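Local coordinates for nisin biosynthesis protein nisC (Lactococcus lactis subsp. lactis, PDB 2G0D) that is the zinc-dependent cyclase of nisin biosynthesis, closing the thioether (lanthionine-type) rings of this lantibiotic, at residues Glu153-Asp156 and Asp157-Ile160; Tyr217-Lys221 and Gly222-Glu226. All coordinates share one frame; numbering follows the deposited sequence.

In the fold
Along the chain, contact 1 comes first: residues 153-160 turn the loop that follows helix 140-147 into the start of helix 156-168. Contact 2 lies further on, where residues 217-226 end helix 208-221 and run toward helix 226-242. Both are local and closed by neighbouring residues, so they stand in series, neither nesting nor crossing. In space they meet, their centres about 12 Å apart: Tyr223 OH lies 2.7 Å from Asp156 OD1, a probable hydrogen bond. The beginning of one helix is thereby tied to the end of another in the mainly helical alpha toroid, both on the same side of the centre of the chain.

Contact 1. Residues Glu153-Asp156 and Asp157-Ile160; sequences EQYD and DLKI
The chain winds from Tyr155 into Lys159 as the opening turn of helix 156-168, with two waters bridging the carbonyls before it to the first N-H groups. Glu153 O accepts a backbone bond from Asp156 N and also a hydrogen bond from a water that in turn accepts one from Asp157 N at 2.9 Å. Gln154 repeats the pattern one residue on: its O accepts a hydrogen bond from a second water, which accepts Leu158 N, again at 2.9 Å. The Gln154 side chain reaches forward along the chain, setting its CG 3.6 Å above the centre of the Tyr155 ring, while NE2 bonds to Asp152 OD2.

Tyr155 occupies the N-cap position. Its O receives Lys159 N at 2.9 Å, with an N-H...O angle of 159°. Lys159 CG, beside its own backbone N (chi1 -80°), comes within 3.3 Å of that same Tyr155 O. The Tyr155 ring is turned away toward helix 100-122, and only its CD1 corner approaches Leu158 CD2, obliquely, at 4.3 Å.

Asp156 O is gripped by Ile160 N at 3.0 Å, and Ile160 CD1 folds over the same oxygen. On the side chain, Asp156 OD1 accepts a hydrogen bond from a third water, which accepts one from Lys159 NZ. The extended lysine chain thus ends facing the carboxylate through water, Lys159 NZ 4.8 Å from Asp156 OD1, while NZ also bonds to Ile150 O. Asp156 OD1 has a further partner in Tyr223 OH.

Water therefore stands between the N-H groups of Asp157 and Leu158 and the carbonyls four residues back, where a regular helix would bond them directly. Asp156 and Asp157 sit where the helix dipole would be expected to stabilise negative charge, and Lys159 probably adds a water-relayed attraction for Asp156.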
loop_
_atom_site.group_PDB
_atom_site.type_symbol
_atom_site.label_atom_id
_atom_site.label_comp_id
_atom_site.label_asym_id
_atom_site.label_seq_id
_atom_site.Cartn_x
_atom_site.Cartn_y
_atom_site.Cartn_z
ATOM N N GLU A 153 -9.502 0.565 -22.004
ATOM C CA GLU A 153 -8.770 1.747 -22.498
ATOM C C GLU A 153 -9.446 3.113 -22.236
ATOM O O GLU A 153 -8.810 4.166 -22.381
ATOM C CB GLU A 153 -8.344 1.594 -23.979
ATOM C CG GLU A 153 -9.319 2.111 -25.026
ATOM C CD GLU A 153 -8.747 2.034 -26.459
ATOM O OE1 GLU A 153 -8.678 3.081 -27.162
ATOM O OE2 GLU A 153 -8.369 0.922 -26.889
ATOM N N GLN A 154 -10.714 3.099 -21.829
ATOM C CA GLN A 154 -11.414 4.344 -21.490
ATOM C C GLN A 154 -10.768 5.063 -20.282
ATOM O O GLN A 154 -10.976 6.260 -20.089
ATOM C CB GLN A 154 -12.913 4.089 -21.255
ATOM C CG GLN A 154 -13.228 3.239 -20.016
ATOM C CD GLN A 154 -14.703 3.299 -19.623
ATOM O OE1 GLN A 154 -15.249 4.385 -19.414
ATOM N NE2 GLN A 154 -15.347 2.144 -19.510
ATOM N N TYR A 155 -9.955 4.341 -19.503
ATOM C CA TYR A 155 -9.297 4.929 -18.326
ATOM C C TYR A 155 -7.855 5.382 -18.586
ATOM O O TYR A 155 -7.143 5.813 -17.669
ATOM C CB TYR A 155 -9.419 3.996 -17.139
ATOM C CG TYR A 155 -10.871 3.735 -16.761
ATOM C CD1 TYR A 155 -11.716 4.797 -16.363
ATOM C CD2 TYR A 155 -11.413 2.452 -16.838
ATOM C CE1 TYR A 155 -13.051 4.572 -16.028
ATOM C CE2 TYR A 155 -12.745 2.217 -16.511
ATOM C CZ TYR A 155 -13.555 3.284 -16.103
ATOM O OH TYR A 155 -14.869 3.060 -15.763
ATOM N N ASP A 156 -7.458 5.323 -19.861
ATOM C CA ASP A 156 -6.120 5.684 -20.292
ATOM C C ASP A 156 -5.849 7.141 -20.010
ATOM O O ASP A 156 -4.783 7.498 -19.488
ATOM C CB ASP A 156 -5.926 5.356 -21.782
ATOM C CG ASP A 156 -5.699 3.844 -22.031
ATOM O OD1 ASP A 156 -5.623 3.051 -21.057
ATOM O OD2 ASP A 156 -5.602 3.445 -23.207
ATOM N N ASP A 157 -6.831 7.975 -20.309
ATOM C CA ASP A 157 -6.691 9.407 -20.099
ATOM C C ASP A 157 -6.517 9.742 -18.619
ATOM O O ASP A 157 -5.599 10.472 -18.278
ATOM C CB ASP A 157 -7.845 10.196 -20.750
ATOM C CG ASP A 157 -7.768 10.190 -22.259
ATOM O OD1 ASP A 157 -6.652 10.267 -22.812
ATOM O OD2 ASP A 157 -8.828 10.113 -22.921
ATOM N N LEU A 158 -7.381 9.184 -17.767
ATOM C CA LEU A 158 -7.294 9.316 -16.321
ATOM C C LEU A 158 -5.913 8.877 -15.783
ATOM O O LEU A 158 -5.306 9.568 -14.949
ATOM C CB LEU A 158 -8.420 8.485 -15.661
ATOM C CG LEU A 158 -8.433 8.258 -14.134
ATOM C CD1 LEU A 158 -8.515 9.593 -13.354
ATOM C CD2 LEU A 158 -9.549 7.320 -13.700
ATOM N N LYS A 159 -5.431 7.724 -16.253
ATOM C CA LYS A 159 -4.138 7.168 -15.819
ATOM C C LYS A 159 -3.010 8.131 -16.115
ATOM O O LYS A 159 -2.191 8.422 -15.246
ATOM C CB LYS A 159 -3.894 5.822 -16.473
ATOM C CG LYS A 159 -4.652 4.680 -15.773
ATOM C CD LYS A 159 -4.608 3.379 -16.615
ATOM C CE LYS A 159 -5.490 2.328 -15.964
ATOM N NZ LYS A 159 -5.488 1.060 -16.703
ATOM N N ILE A 160 -3.023 8.675 -17.334
ATOM C CA ILE A 160 -2.005 9.603 -17.807
ATOM C C ILE A 160 -2.069 10.937 -17.053
ATOM O O ILE A 160 -1.029 11.515 -16.709
ATOM C CB ILE A 160 -2.120 9.743 -19.347
ATOM C CG1 ILE A 160 -1.471 8.514 -19.998
ATOM C CG2 ILE A 160 -1.514 11.052 -19.865
ATOM C CD1 ILE A 160 -2.153 8.115 -21.312
HETATM O O HOH W 1 -8.911 7.362 -22.186
HETATM O O HOH W 2 -10.061 8.541 -18.657
HETATM O O HOH W 3 -7.085 2.223 -18.970
#

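Contact 2. Residues Tyr217-Lys221 and Gly222-Glu226; sequences YAHIK and GYSNE
Tyr223 lies back against the helix end it has just left, meeting Ala218 and Lys221. Tyr223 CB sits 3.6 Å from Ala218 O and packs loosely on Ala218 CB. With CG beside the backbone N (chi1 -56°), the ring runs back along Lys221: Tyr223 CD2 meets Lys221 CB at 4.0 Å, the methylene lying in the ring plane at its edge. One atom further, Tyr223 CE2 stands 3.7 Å from Lys221 O, an oblique approach. At the tip, OH leaves this turn altogether for Asp156 on helix 156-168, whose Lys159 and Ile163 also touch the tyrosine side chain.

The backbone closes the helix as well. Tyr223 N donates to Ala218 O at 2.9 Å. Inside that loop, Gly222 N donates to His219 O at 3.0 Å and makes a weak second bond to Ala218 O. A water also donates to His219 O. Gly222 turns the chain with phi 113°, where a CB would collide with Lys221 O. The two bonds back into the last turn, from Tyr223 N to Ala218 O and from Gly222 N, around a glycine of positive phi mark a Schellman motif, here the C-terminal cap of helix 208-221.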
loop_
_atom_site.group_PDB
_atom_site.type_symbol
_atom_site.label_atom_id
_atom_site.label_comp_id
_atom_site.label_asym_id
_atom_site.label_seq_id
_atom_site.Cartn_x
_atom_site.Cartn_y
_atom_site.Cartn_z
ATOM N N TYR A 217 5.627 0.960 -11.726
ATOM C CA TYR A 217 4.542 0.024 -12.069
ATOM C C TYR A 217 3.747 0.504 -13.272
ATOM O O TYR A 217 3.509 -0.281 -14.159
ATOM C CB TYR A 217 3.623 -0.251 -10.876
ATOM C CG TYR A 217 2.520 -1.281 -11.114
ATOM C CD1 TYR A 217 2.821 -2.584 -11.530
ATOM C CD2 TYR A 217 1.174 -0.958 -10.893
ATOM C CE1 TYR A 217 1.817 -3.532 -11.727
ATOM C CE2 TYR A 217 0.172 -1.913 -11.078
ATOM C CZ TYR A 217 0.500 -3.181 -11.480
ATOM O OH TYR A 217 -0.501 -4.108 -11.678
ATOM N N ALA A 218 3.359 1.782 -13.304
ATOM C CA ALA A 218 2.747 2.417 -14.497
ATOM C C ALA A 218 3.558 2.204 -15.776
ATOM O O ALA A 218 2.996 1.793 -16.777
ATOM C CB ALA A 218 2.502 3.929 -14.264
ATOM N N HIS A 219 4.875 2.450 -15.741
ATOM C CA HIS A 219 5.738 2.151 -16.891
ATOM C C HIS A 219 5.645 0.704 -17.404
ATOM O O HIS A 219 5.449 0.494 -18.593
ATOM C CB HIS A 219 7.202 2.515 -16.638
ATOM C CG HIS A 219 8.103 2.182 -17.792
ATOM N ND1 HIS A 219 9.061 1.189 -17.731
ATOM C CD2 HIS A 219 8.168 2.686 -19.049
ATOM C CE1 HIS A 219 9.696 1.120 -18.890
ATOM N NE2 HIS A 219 9.171 2.017 -19.705
ATOM N N ILE A 220 5.773 -0.293 -16.521
ATOM C CA ILE A 220 5.679 -1.682 -16.972
ATOM C C ILE A 220 4.274 -2.009 -17.487
ATOM O O ILE A 220 4.114 -2.890 -18.336
ATOM C CB ILE A 220 6.158 -2.749 -15.910
ATOM C CG1 ILE A 220 5.240 -2.801 -14.681
ATOM C CG2 ILE A 220 7.643 -2.597 -15.573
ATOM C CD1 ILE A 220 4.195 -3.898 -14.793
ATOM N N LYS A 221 3.263 -1.290 -16.996
ATOM C CA LYS A 221 1.895 -1.495 -17.472
ATOM C C LYS A 221 1.635 -0.899 -18.869
ATOM O O LYS A 221 0.633 -1.233 -19.507
ATOM C CB LYS A 221 0.879 -0.995 -16.449
ATOM C CG LYS A 221 0.786 -1.859 -15.164
ATOM C CD LYS A 221 0.533 -3.350 -15.519
ATOM C CE LYS A 221 -0.709 -3.842 -14.907
ATOM N NZ LYS A 221 -1.091 -5.190 -15.397
ATOM N N GLY A 222 2.544 -0.032 -19.325
ATOM C CA GLY A 222 2.474 0.581 -20.663
ATOM C C GLY A 222 2.206 2.080 -20.616
ATOM O O GLY A 222 2.029 2.716 -21.646
ATOM N N TYR A 223 2.189 2.632 -19.401
ATOM C CA TYR A 223 1.872 4.042 -19.161
ATOM C C TYR A 223 3.077 4.795 -18.594
ATOM O O TYR A 223 3.327 4.783 -17.370
ATOM C CB TYR A 223 0.665 4.156 -18.198
ATOM C CG TYR A 223 -0.581 3.420 -18.667
ATOM C CD1 TYR A 223 -1.557 4.061 -19.459
ATOM C CD2 TYR A 223 -0.780 2.084 -18.333
ATOM C CE1 TYR A 223 -2.703 3.367 -19.885
ATOM C CE2 TYR A 223 -1.916 1.391 -18.749
ATOM C CZ TYR A 223 -2.869 2.028 -19.517
ATOM O OH TYR A 223 -3.968 1.295 -19.924
ATOM N N SER A 224 3.825 5.431 -19.492
ATOM C CA SER A 224 4.930 6.307 -19.123
ATOM C C SER A 224 5.276 7.235 -20.244
ATOM O O SER A 224 4.914 6.984 -21.390
ATOM C CB SER A 224 6.168 5.496 -18.751
ATOM O OG SER A 224 6.645 4.759 -19.856
ATOM N N ASN A 225 5.971 8.315 -19.901
ATOM C CA ASN A 225 6.601 9.206 -20.863
ATOM C C ASN A 225 7.966 9.626 -20.303
ATOM O O ASN A 225 8.314 9.259 -19.177
ATOM C CB ASN A 225 5.691 10.416 -21.178
ATOM C CG ASN A 225 5.103 11.049 -19.927
ATOM O OD1 ASN A 225 5.809 11.260 -18.945
ATOM N ND2 ASN A 225 3.798 11.352 -19.959
ATOM N N GLU A 226 8.739 10.385 -21.082
ATOM C CA GLU A 226 10.063 10.838 -20.642
ATOM C C GLU A 226 10.033 11.510 -19.260
ATOM O O GLU A 226 10.987 11.381 -18.489
ATOM C CB GLU A 226 10.722 11.765 -21.682
ATOM C CG GLU A 226 11.527 11.036 -22.783
ATOM C CD GLU A 226 12.179 11.992 -23.793
ATOM O OE1 GLU A 226 11.492 12.928 -24.282
ATOM O OE2 GLU A 226 13.379 11.800 -24.119
HETATM O O HOH W 4 5.781 1.635 -20.925
#